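Local atomic coordinates of 2,3-dihydroxybenzoate-AMP ligase (Bacillus subtilis, PDB entry 1MDB), a protein that belongs to the AMP-binding (ANL) enzyme family, with a large N-terminal portion carrying several beta sheets and a smaller C-terminal domain. Residues V91-F96 / G242-L247; S363-D368 / V415-D420. All coordinates share one frame; numbering follows the deposited sequence.

Contact 1. Residues V91-F96 / G242-L247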
loop_
_atom_site.group_PDB
_atom_site.type_symbol
_atom_site.label_atom_id
_atom_site.label_comp_id
_atom_site.label_asym_id
_atom_site.label_seq_id
_atom_site.Cartn_x
_atom_site.Cartn_y
_atom_site.Cartn_z
ATOM N N VAL A 91 6.787 -8.266 -16.530
ATOM C CA VAL A 91 6.390 -9.499 -15.861
ATOM C C VAL A 91 4.895 -9.566 -15.591
ATOM O O VAL A 91 4.263 -10.576 -15.911
ATOM C CB VAL A 91 7.163 -9.701 -14.526
ATOM C CG1 VAL A 91 6.423 -10.691 -13.618
ATOM C CG2 VAL A 91 8.565 -10.235 -14.825
ATOM N N ILE A 92 4.311 -8.510 -15.024
ATOM C CA ILE A 92 2.880 -8.576 -14.735
ATOM C C ILE A 92 1.970 -8.523 -15.974
ATOM O O ILE A 92 1.001 -9.265 -16.048
ATOM C CB ILE A 92 2.412 -7.482 -13.718
ATOM C CG1 ILE A 92 2.448 -6.092 -14.351
ATOM C CG2 ILE A 92 3.272 -7.534 -12.464
ATOM C CD1 ILE A 92 1.769 -5.045 -13.482
ATOM N N PHE A 93 2.268 -7.659 -16.944
ATOM C CA PHE A 93 1.417 -7.585 -18.125
ATOM C C PHE A 93 1.515 -8.855 -18.979
ATOM O O PHE A 93 0.580 -9.195 -19.701
ATOM C CB PHE A 93 1.728 -6.318 -18.954
ATOM C CG PHE A 93 1.068 -5.072 -18.414
ATOM C CD1 PHE A 93 1.729 -4.249 -17.511
ATOM C CD2 PHE A 93 -0.250 -4.774 -18.745
ATOM C CE1 PHE A 93 1.085 -3.151 -16.938
ATOM C CE2 PHE A 93 -0.905 -3.682 -18.179
ATOM C CZ PHE A 93 -0.238 -2.869 -17.275
ATOM N N ALA A 94 2.644 -9.549 -18.894
ATOM C CA ALA A 94 2.821 -10.800 -19.621
ATOM C C ALA A 94 1.930 -11.832 -18.929
ATOM O O ALA A 94 1.235 -12.620 -19.582
ATOM C CB ALA A 94 4.276 -11.250 -19.561
ATOM N N LEU A 95 1.962 -11.832 -17.601
ATOM C CA LEU A 95 1.131 -12.753 -16.839
ATOM C C LEU A 95 -0.324 -12.401 -17.104
ATOM O O LEU A 95 -1.165 -13.278 -17.280
ATOM C CB LEU A 95 1.441 -12.644 -15.349
ATOM C CG LEU A 95 2.805 -13.223 -14.954
ATOM C CD1 LEU A 95 3.109 -12.898 -13.499
ATOM C CD2 LEU A 95 2.796 -14.741 -15.180
ATOM N N PHE A 96 -0.611 -11.105 -17.141
ATOM C CA PHE A 96 -1.960 -10.625 -17.405
ATOM C C PHE A 96 -2.482 -11.128 -18.756
ATOM O O PHE A 96 -3.655 -11.497 -18.867
ATOM C CB PHE A 96 -1.980 -9.090 -17.374
ATOM C CG PHE A 96 -1.933 -8.499 -15.986
ATOM C CD1 PHE A 96 -1.546 -7.177 -15.796
ATOM C CD2 PHE A 96 -2.308 -9.246 -14.875
ATOM C CE1 PHE A 96 -1.539 -6.608 -14.520
ATOM C CE2 PHE A 96 -2.300 -8.679 -13.592
ATOM C CZ PHE A 96 -1.918 -7.364 -13.422
ATOM N N GLY A 242 -0.804 5.307 -8.099
ATOM C CA GLY A 242 0.285 4.374 -8.331
ATOM C C GLY A 242 0.917 4.330 -9.715
ATOM O O GLY A 242 0.624 5.155 -10.588
ATOM N N VAL A 243 1.800 3.357 -9.908
ATOM C CA VAL A 243 2.489 3.190 -11.183
ATOM C C VAL A 243 1.495 2.768 -12.270
ATOM O O VAL A 243 1.597 3.198 -13.426
ATOM C CB VAL A 243 3.638 2.150 -11.061
ATOM C CG1 VAL A 243 4.715 2.676 -10.106
ATOM C CG2 VAL A 243 3.104 0.817 -10.532
ATOM N N LEU A 244 0.522 1.942 -11.898
ATOM C CA LEU A 244 -0.479 1.485 -12.852
ATOM C C LEU A 244 -1.460 2.598 -13.207
ATOM O O LEU A 244 -1.952 2.663 -14.335
ATOM C CB LEU A 244 -1.231 0.263 -12.300
ATOM C CG LEU A 244 -0.337 -0.960 -12.025
ATOM C CD1 LEU A 244 -1.223 -2.157 -11.736
ATOM C CD2 LEU A 244 0.575 -1.259 -13.242
ATOM N N GLY A 245 -1.766 3.464 -12.246
ATOM C CA GLY A 245 -2.668 4.564 -12.541
ATOM C C GLY A 245 -1.989 5.501 -13.532
ATOM O O GLY A 245 -2.616 6.004 -14.463
ATOM N N VAL A 246 -0.691 5.713 -13.333
ATOM C CA VAL A 246 0.098 6.584 -14.201
ATOM C C VAL A 246 0.176 6.047 -15.636
ATOM O O VAL A 246 0.201 6.823 -16.590
ATOM C CB VAL A 246 1.533 6.787 -13.620
ATOM C CG1 VAL A 246 2.379 7.662 -14.548
ATOM C CG2 VAL A 246 1.438 7.449 -12.248
ATOM N N LEU A 247 0.195 4.727 -15.796
ATOM C CA LEU A 247 0.260 4.141 -17.130
ATOM C C LEU A 247 -1.128 4.241 -17.746
ATOM O O LEU A 247 -1.272 4.354 -18.955
ATOM C CB LEU A 247 0.676 2.664 -17.077
ATOM C CG LEU A 247 1.999 2.238 -16.435
ATOM C CD1 LEU A 247 2.158 0.738 -16.620
ATOM C CD2 LEU A 247 3.175 2.970 -17.050
#

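Contact 2. Residues S363-D368 / V415-D420. With SO4 (sulfate ion), chain C.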
loop_
_atom_site.group_PDB
_atom_site.type_symbol
_atom_site.label_atom_id
_atom_site.label_comp_id
_atom_site.label_asym_id
_atom_site.label_seq_id
_atom_site.Cartn_x
_atom_site.Cartn_y
_atom_site.Cartn_z
ATOM N N SER A 363 -20.236 3.593 2.650
ATOM C CA SER A 363 -19.553 3.581 3.929
ATOM C C SER A 363 -20.532 3.615 5.096
ATOM O O SER A 363 -21.548 4.310 5.056
ATOM C CB SER A 363 -18.598 4.775 4.033
ATOM O OG SER A 363 -17.471 4.604 3.190
ATOM N N ARG A 364 -20.224 2.852 6.136
ATOM C CA ARG A 364 -21.057 2.833 7.324
ATOM C C ARG A 364 -20.186 2.814 8.569
ATOM O O ARG A 364 -19.141 2.160 8.600
ATOM C CB ARG A 364 -22.014 1.639 7.284
ATOM C CG ARG A 364 -22.974 1.754 6.108
ATOM C CD ARG A 364 -24.175 0.835 6.186
ATOM N NE ARG A 364 -25.052 1.052 5.036
ATOM C CZ ARG A 364 -26.197 0.411 4.827
ATOM N NH1 ARG A 364 -26.617 -0.500 5.694
ATOM N NH2 ARG A 364 -26.920 0.681 3.747
ATOM N N VAL A 365 -20.604 3.578 9.575
ATOM C CA VAL A 365 -19.886 3.667 10.840
ATOM C C VAL A 365 -20.750 3.043 11.931
ATOM O O VAL A 365 -21.711 3.658 12.400
ATOM C CB VAL A 365 -19.588 5.132 11.207
ATOM C CG1 VAL A 365 -18.888 5.201 12.543
ATOM C CG2 VAL A 365 -18.730 5.772 10.132
ATOM N N TRP A 366 -20.410 1.819 12.324
ATOM C CA TRP A 366 -21.164 1.108 13.347
ATOM C C TRP A 366 -20.521 1.131 14.728
ATOM O O TRP A 366 -19.354 1.476 14.881
ATOM C CB TRP A 366 -21.362 -0.351 12.942
ATOM C CG TRP A 366 -22.349 -0.565 11.856
ATOM C CD1 TRP A 366 -23.174 0.366 11.293
ATOM C CD2 TRP A 366 -22.644 -1.806 11.214
ATOM N NE1 TRP A 366 -23.967 -0.221 10.336
ATOM C CE2 TRP A 366 -23.661 -1.556 10.267
ATOM C CE3 TRP A 366 -22.145 -3.109 11.345
ATOM C CZ2 TRP A 366 -24.194 -2.560 9.460
ATOM C CZ3 TRP A 366 -22.674 -4.108 10.542
ATOM C CH2 TRP A 366 -23.687 -3.827 9.608
ATOM N N ASP A 367 -21.309 0.750 15.730
ATOM C CA ASP A 367 -20.842 0.686 17.108
ATOM C C ASP A 367 -20.584 -0.791 17.387
ATOM O O ASP A 367 -20.917 -1.644 16.567
ATOM C CB ASP A 367 -21.910 1.243 18.061
ATOM C CG ASP A 367 -23.157 0.373 18.121
ATOM O OD1 ASP A 367 -23.548 -0.188 17.079
ATOM O OD2 ASP A 367 -23.754 0.260 19.210
ATOM N N ASP A 368 -19.997 -1.093 18.540
ATOM C CA ASP A 368 -19.676 -2.469 18.902
ATOM C C ASP A 368 -20.778 -3.488 18.638
ATOM O O ASP A 368 -20.501 -4.679 18.513
ATOM C CB ASP A 368 -19.270 -2.542 20.375
ATOM C CG ASP A 368 -18.021 -1.743 20.672
ATOM O OD1 ASP A 368 -17.056 -1.844 19.889
ATOM O OD2 ASP A 368 -17.994 -1.020 21.690
ATOM N N VAL A 415 -13.348 5.228 12.910
ATOM C CA VAL A 415 -13.407 6.548 12.286
ATOM C C VAL A 415 -14.712 7.274 12.609
ATOM O O VAL A 415 -15.610 6.723 13.249
ATOM C CB VAL A 415 -13.326 6.421 10.746
ATOM C CG1 VAL A 415 -12.208 5.458 10.345
ATOM C CG2 VAL A 415 -14.661 5.915 10.196
ATOM N N ARG A 416 -14.801 8.518 12.155
ATOM C CA ARG A 416 -16.000 9.326 12.325
ATOM C C ARG A 416 -16.189 9.981 10.960
ATOM O O ARG A 416 -15.224 10.130 10.208
ATOM C CB ARG A 416 -15.808 10.389 13.413
ATOM C CG ARG A 416 -15.252 11.717 12.922
ATOM C CD ARG A 416 -14.970 12.662 14.077
ATOM N NE ARG A 416 -14.639 14.001 13.601
ATOM C CZ ARG A 416 -13.510 14.641 13.888
ATOM N NH1 ARG A 416 -12.597 14.061 14.655
ATOM N NH2 ARG A 416 -13.293 15.856 13.400
ATOM N N LEU A 417 -17.419 10.356 10.630
ATOM C CA LEU A 417 -17.685 10.975 9.339
ATOM C C LEU A 417 -17.922 12.467 9.454
ATOM O O LEU A 417 -18.521 12.942 10.419
ATOM C CB LEU A 417 -18.900 10.328 8.671
ATOM C CG LEU A 417 -18.829 8.848 8.296
ATOM C CD1 LEU A 417 -20.161 8.425 7.696
ATOM C CD2 LEU A 417 -17.692 8.608 7.304
ATOM N N THR A 418 -17.445 13.200 8.458
ATOM C CA THR A 418 -17.604 14.644 8.422
ATOM C C THR A 418 -18.917 14.987 7.701
ATOM O O THR A 418 -19.618 14.100 7.203
ATOM C CB THR A 418 -16.411 15.304 7.698
ATOM O OG1 THR A 418 -16.123 16.562 8.311
ATOM C CG2 THR A 418 -16.727 15.537 6.230
ATOM N N ARG A 419 -19.248 16.271 7.644
ATOM C CA ARG A 419 -20.480 16.702 6.993
ATOM C C ARG A 419 -20.471 16.461 5.489
ATOM O O ARG A 419 -21.472 16.030 4.917
ATOM C CB ARG A 419 -20.731 18.180 7.294
ATOM C CG ARG A 419 -20.856 18.453 8.786
ATOM C CD ARG A 419 -21.228 19.887 9.094
ATOM N NE ARG A 419 -21.348 20.093 10.534
ATOM C CZ ARG A 419 -21.864 21.181 11.093
ATOM N NH1 ARG A 419 -22.313 22.170 10.332
ATOM N NH2 ARG A 419 -21.936 21.279 12.415
ATOM N N ASP A 420 -19.340 16.729 4.848
ATOM C CA ASP A 420 -19.233 16.529 3.412
ATOM C C ASP A 420 -18.882 15.092 3.059
ATOM O O ASP A 420 -18.568 14.781 1.910
ATOM C CB ASP A 420 -18.201 17.490 2.825
ATOM C CG ASP A 420 -18.660 18.934 2.886
ATOM O OD1 ASP A 420 -19.733 19.232 2.314
ATOM O OD2 ASP A 420 -17.960 19.766 3.506
HETATM S S SO4 C . -17.918 17.957 11.027
HETATM O O1 SO4 C . -16.478 17.922 11.350
HETATM O O2 SO4 C . -18.541 19.126 11.679
HETATM O O3 SO4 C . -18.092 18.059 9.566
HETATM O O4 SO4 C . -18.564 16.721 11.514
#

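Contact 1. Residues V91-F96 / G242-L247
Ile92 and Phe93 of helix 86-98 meet Leu244 and Leu247 of helix 242-248 through the ends of their side chains. The axes of the two segments stay 13.8 Å apart at their closest and are inclined by 72°, so the backbones keep well clear and long side chains bridge the gap. The bump on one side is a methyl of Leu244: CD2 rests in the shallow groove over Ile92 CD1 and Phe93 CE1, 4.0 Å from the former and 4.2 Å from the latter. The corresponding bump on the other side is the ring of Phe93, whose CE1 corner abuts the notch formed by Leu244 CD2 and Leu247 CD1 and lies 4.0 Å from Leu247 CD1. Phe93 runs past both leucines in the opposite direction, and their methyls reach its ring obliquely. Ile92 gets there by an extended outer chain (chi2 170°), which carries CD1 off the helix toward Leu244. Behind this front, Phe96 lays its CD1 over one face of the Phe93 ring, offset toward the rim, and stacks its own ring on Phe27. Ala60 of helix 53-70 also touches Phe93, while Phe104 of strand 101-104 backs Ile92. Helix 86-98 makes the beta-alpha-beta crossover between parallel strands 77-80 and 101-104; helix 242-248 follows helix 235-239 in the connection between parallel strands 225-228 and 252-255, so the contact joins two sheets. All four touching residues are buried and their side chains are purely hydrocarbon; cohesion comes from dispersion and exclusion of water, with shape rather than directional bonding setting the fit.

Contact 2. Residues S363-D368 / V415-D420
Val365 presents both methyls to strand 409-417: with CG1 anti to the backbone N (chi1 178°), CG2 lies beside that nitrogen, and both prongs of the fork are turned to the other segment. In Val415 a chi1 of -46° sets CG2 between the backbone N and the carbonyl carbon, from where it approaches Val365. The tightest meeting is of Val365 CG2 with the branch point of Leu417, 3.6 Å from CG, and the same methyl also lies 3.9 Å from Leu417 CD1. Roughly at right angles to this approach, Val415 CG2 lies 4.1 Å from Val365 CG2. The second prong, Val365 CG1, rests 3.7 Å from the carbonyl O of Val415, a plain van der Waals contact. One valine thus touches two alternate residues of strand 409-417, while Arg416 between them turns its CB away. Beyond Leu417 the chain leaves the strand and meets a sulfate ion, probably from the crystallisation liquor. Thr418 OG1 and the backbone N of Arg419 both donate to sulfate O3, although the position of that oxygen is doubtful; Arg419 NE adds a weak bond to O2, bent to 121°. In the four-stranded antiparallel sheet, 362-366 is an edge strand, and 379-384 lies between it and 409-417. Strand 379-384 bonds to both: Leu382 and His380 pair with Arg364 and Trp366, and Gly379 with Val415. Strand 423-428 is the other outermost strand, and its Ile423 touches Val415 and Leu417; Val373, from a loop, packs against Val365.

Contacts 1 and 2 follow one another along the chain and do not touch: their centres are 34 Å apart and their nearest atoms about 20 Å. The bound ligands relate them. Leu244 of contact 1 has its side chain about 11 Å from 2,3-dihydroxy-benzoic acid, and segment 242-247 follows closely on the pocket residues His234, Asn235, Tyr236 and Ser240. The side chain of Val415 in contact 2 is about 13 Å from the same ligand but only about 7 Å from adenosine monophosphate. Contact 2 therefore lies nearer to the nucleotide than to the 2,3-dihydroxy-benzoic acid. Neither contact contributes a residue to the 2,3-dihydroxy-benzoic acid pocket.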